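PDB 5FRX: positive phenol-degradative gene regulator from Ralstonia sp. E2, which senses phenols through its sensory domain and, as a transcription activator, switches on phenol-degradation genes, probably as an ATP-binding sigma-54-dependent regulator. Local coordinates for the p-nitrophenol site. Residues are numbered along the deposited sequence; one frame, centred on the assembly and turned at random.

The p-nitrophenol site. Residues 95, 98-99, 102, 110, 124, 128, 130, 157-158, 161-162, 172, 187. With NPO (p-nitrophenol), chain B.
In the sensory domain of PoxR, which belongs to the XylR_N/V4R family of aromatic sensors, p-nitrophenol lies wholly buried in a pocket lined by helices 97-104 and 152-166 and strands 109-118, 123-131, 170-174 and 185-191. The selection of a phenol probably rests on its hydroxyl oxygen, OH, gripped by two ring nitrogens. The indole NE1 of Trp130 donates to the ligand OH at 2.7 Å, the oxygen standing near the indole plane. The imidazole ND1 of His102 meets OH at 2.6 Å in a fairly straight bond (157°), with the oxygen in plane at the ring's edge. Indole can only donate, whereas imidazole can do either, so the pair suits a hydroxyl and might also stabilise a phenolate. Tyr157 lies face to face with the imidazole, its CD1 over the imidazole centre and His102 CD2 over the tyrosine ring, which helps hold the imidazole's rotation. Ile187 CG2 lies against a face of the indole.

Apolar groups suit the flat ligand ring. The rigid ring of Pro99 brings CD to C6 at 3.6 Å, and branched Ile187, its CG1 flanked by both backbone N and carbonyl carbon (chi1 84°), reaches C3 with CD1. Phe128 offers its flat face to the C2 edge, the planes turned by 60°.

At the far end the nitro group meets hydroxyls. Tyr172 OH donates to nitro O3 at 2.6 Å. Thr162 OG1 is hydrogen-bonded to Tyr172 OH (2.8 Å, direction undecided). It also lies 2.7 Å from nitro O2, close enough to donate, but its one hydrogen serves one partner at a time. Tyr124 OH, beside O3, hydrogen-bonds Tyr172 OH at 2.8 Å, direction undecided, and so helps position it. Ala158 CB, small enough to sit over the centre of the Tyr172 ring, helps fix its rotation.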
loop_
_atom_site.group_PDB
_atom_site.type_symbol
_atom_site.label_atom_id
_atom_site.label_comp_id
_atom_site.label_asym_id
_atom_site.label_seq_id
_atom_site.Cartn_x
_atom_site.Cartn_y
_atom_site.Cartn_z
ATOM N N LEU A 95 -1.219 5.912 23.732
ATOM C CA LEU A 95 -0.084 5.301 23.068
ATOM C C LEU A 95 -0.438 4.007 22.367
ATOM O O LEU A 95 -0.003 3.753 21.238
ATOM C CB LEU A 95 1.019 5.046 24.098
ATOM C CG LEU A 95 2.389 4.529 23.665
ATOM C CD1 LEU A 95 2.382 3.020 23.521
ATOM C CD2 LEU A 95 2.812 5.201 22.373
ATOM N N GLY A 98 -1.575 3.267 18.646
ATOM C CA GLY A 98 -0.549 3.079 17.634
ATOM C C GLY A 98 -0.287 1.620 17.288
ATOM O O GLY A 98 -0.476 1.210 16.146
ATOM N N PRO A 99 0.175 0.827 18.269
ATOM C CA PRO A 99 0.363 -0.611 18.083
ATOM C C PRO A 99 -0.891 -1.293 17.550
ATOM O O PRO A 99 -0.808 -2.139 16.652
ATOM C CB PRO A 99 0.701 -1.092 19.499
ATOM C CG PRO A 99 1.450 0.023 20.067
ATOM C CD PRO A 99 0.777 1.282 19.531
ATOM N N HIS A 102 -1.423 -0.337 13.869
ATOM C CA HIS A 102 -0.433 -1.044 13.111
ATOM C C HIS A 102 -0.842 -2.486 12.889
ATOM O O HIS A 102 -0.557 -3.047 11.883
ATOM C CB HIS A 102 0.926 -0.971 13.796
ATOM C CG HIS A 102 2.081 -0.822 12.858
ATOM N ND1 HIS A 102 3.379 -1.020 13.245
ATOM C CD2 HIS A 102 2.131 -0.500 11.553
ATOM C CE1 HIS A 102 4.177 -0.814 12.227
ATOM N NE2 HIS A 102 3.447 -0.497 11.187
ATOM N N VAL A 110 1.989 -6.382 16.899
ATOM C CA VAL A 110 2.731 -5.546 17.822
ATOM C C VAL A 110 2.472 -6.025 19.228
ATOM O O VAL A 110 1.331 -6.308 19.588
ATOM C CB VAL A 110 2.328 -4.061 17.692
ATOM C CG1 VAL A 110 3.249 -3.196 18.522
ATOM C CG2 VAL A 110 2.378 -3.635 16.240
ATOM N N TYR A 124 9.020 9.737 27.459
ATOM C CA TYR A 124 8.598 8.514 26.787
ATOM C C TYR A 124 9.769 7.561 26.677
ATOM O O TYR A 124 10.829 7.923 26.176
ATOM C CB TYR A 124 8.040 8.793 25.376
ATOM C CG TYR A 124 7.645 7.520 24.658
ATOM C CD1 TYR A 124 6.384 6.955 24.853
ATOM C CD2 TYR A 124 8.542 6.856 23.818
ATOM C CE1 TYR A 124 6.019 5.778 24.224
ATOM C CE2 TYR A 124 8.176 5.667 23.180
ATOM C CZ TYR A 124 6.918 5.143 23.395
ATOM O OH TYR A 124 6.539 3.979 22.784
ATOM N N PHE A 128 9.020 -2.651 22.224
ATOM C CA PHE A 128 7.962 -3.479 21.680
ATOM C C PHE A 128 8.521 -4.712 21.002
ATOM O O PHE A 128 9.644 -4.700 20.509
ATOM C CB PHE A 128 7.115 -2.666 20.690
ATOM C CG PHE A 128 6.499 -1.438 21.293
ATOM C CD1 PHE A 128 7.249 -0.305 21.498
ATOM C CD2 PHE A 128 5.163 -1.423 21.643
ATOM C CE1 PHE A 128 6.681 0.817 22.053
ATOM C CE2 PHE A 128 4.593 -0.300 22.196
ATOM C CZ PHE A 128 5.345 0.816 22.397
ATOM N N TRP A 130 7.741 -7.296 17.773
ATOM C CA TRP A 130 7.056 -7.346 16.474
ATOM C C TRP A 130 6.979 -8.766 15.933
ATOM O O TRP A 130 7.983 -9.313 15.498
ATOM C CB TRP A 130 7.767 -6.475 15.423
ATOM C CG TRP A 130 7.395 -5.019 15.408
ATOM C CD1 TRP A 130 6.311 -4.439 15.993
ATOM C CD2 TRP A 130 8.143 -3.950 14.797
ATOM N NE1 TRP A 130 6.331 -3.075 15.777
ATOM C CE2 TRP A 130 7.449 -2.752 15.049
ATOM C CE3 TRP A 130 9.332 -3.895 14.062
ATOM C CZ2 TRP A 130 7.899 -1.515 14.585
ATOM C CZ3 TRP A 130 9.782 -2.653 13.614
ATOM C CH2 TRP A 130 9.064 -1.489 13.873
ATOM N N TYR A 157 6.834 4.351 10.956
ATOM C CA TYR A 157 5.488 4.489 11.503
ATOM C C TYR A 157 5.551 4.704 13.007
ATOM O O TYR A 157 4.927 5.626 13.527
ATOM C CB TYR A 157 4.641 3.262 11.156
ATOM C CG TYR A 157 3.227 3.289 11.715
ATOM C CD1 TYR A 157 3.002 3.049 13.061
ATOM C CD2 TYR A 157 2.115 3.512 10.886
ATOM C CE1 TYR A 157 1.755 3.065 13.588
ATOM C CE2 TYR A 157 0.829 3.517 11.414
ATOM C CZ TYR A 157 0.659 3.295 12.778
ATOM O OH TYR A 157 -0.597 3.283 13.369
ATOM N N ALA A 158 6.306 3.858 13.701
ATOM C CA ALA A 158 6.497 4.015 15.135
ATOM C C ALA A 158 6.946 5.438 15.465
ATOM O O ALA A 158 6.331 6.131 16.285
ATOM C CB ALA A 158 7.510 3.006 15.650
ATOM N N TYR A 161 4.012 8.024 14.488
ATOM C CA TYR A 161 2.929 7.978 15.461
ATOM C C TYR A 161 3.280 8.646 16.803
ATOM O O TYR A 161 2.498 9.441 17.345
ATOM C CB TYR A 161 2.496 6.539 15.746
ATOM C CG TYR A 161 1.246 6.452 16.624
ATOM C CD1 TYR A 161 1.344 6.541 18.022
ATOM C CD2 TYR A 161 -0.035 6.317 16.062
ATOM C CE1 TYR A 161 0.220 6.488 18.838
ATOM C CE2 TYR A 161 -1.178 6.262 16.882
ATOM C CZ TYR A 161 -1.034 6.356 18.276
ATOM O OH TYR A 161 -2.127 6.308 19.120
ATOM N N THR A 162 4.446 8.310 17.345
ATOM C CA THR A 162 4.751 8.638 18.739
ATOM C C THR A 162 5.209 10.053 18.858
ATOM O O THR A 162 4.930 10.709 19.848
ATOM C CB THR A 162 5.815 7.697 19.327
ATOM O OG1 THR A 162 5.261 6.381 19.391
ATOM C CG2 THR A 162 6.219 8.121 20.725
ATOM N N TYR A 172 12.737 5.610 16.787
ATOM C CA TYR A 172 12.879 4.192 17.118
ATOM C C TYR A 172 14.001 3.536 16.326
ATOM O O TYR A 172 14.314 3.956 15.216
ATOM C CB TYR A 172 11.599 3.416 16.832
ATOM C CG TYR A 172 10.401 3.698 17.704
ATOM C CD1 TYR A 172 9.733 4.916 17.642
ATOM C CD2 TYR A 172 9.903 2.723 18.542
ATOM C CE1 TYR A 172 8.625 5.156 18.411
ATOM C CE2 TYR A 172 8.801 2.954 19.317
ATOM C CZ TYR A 172 8.159 4.168 19.243
ATOM O OH TYR A 172 7.040 4.379 20.014
ATOM N N ILE A 187 12.065 -3.518 19.051
ATOM C CA ILE A 187 12.324 -2.095 18.845
ATOM C C ILE A 187 12.293 -1.311 20.149
ATOM O O ILE A 187 11.612 -1.681 21.109
ATOM C CB ILE A 187 11.303 -1.455 17.854
ATOM C CG1 ILE A 187 10.019 -1.050 18.592
ATOM C CG2 ILE A 187 11.029 -2.401 16.652
ATOM C CD1 ILE A 187 8.822 -0.717 17.667
HETATM C C1 NPO B . 4.216 2.136 18.218
HETATM C C2 NPO B . 5.113 1.119 18.458
HETATM C C3 NPO B . 5.170 0.043 17.602
HETATM C C4 NPO B . 4.331 -0.016 16.502
HETATM C C5 NPO B . 3.424 0.999 16.256
HETATM C C6 NPO B . 3.374 2.089 17.114
HETATM O OH NPO B . 4.405 -1.119 15.651
HETATM N N1 NPO B . 4.188 3.250 19.108
HETATM O O2 NPO B . 3.596 4.406 18.691
HETATM O O3 NPO B . 4.735 3.201 20.212
#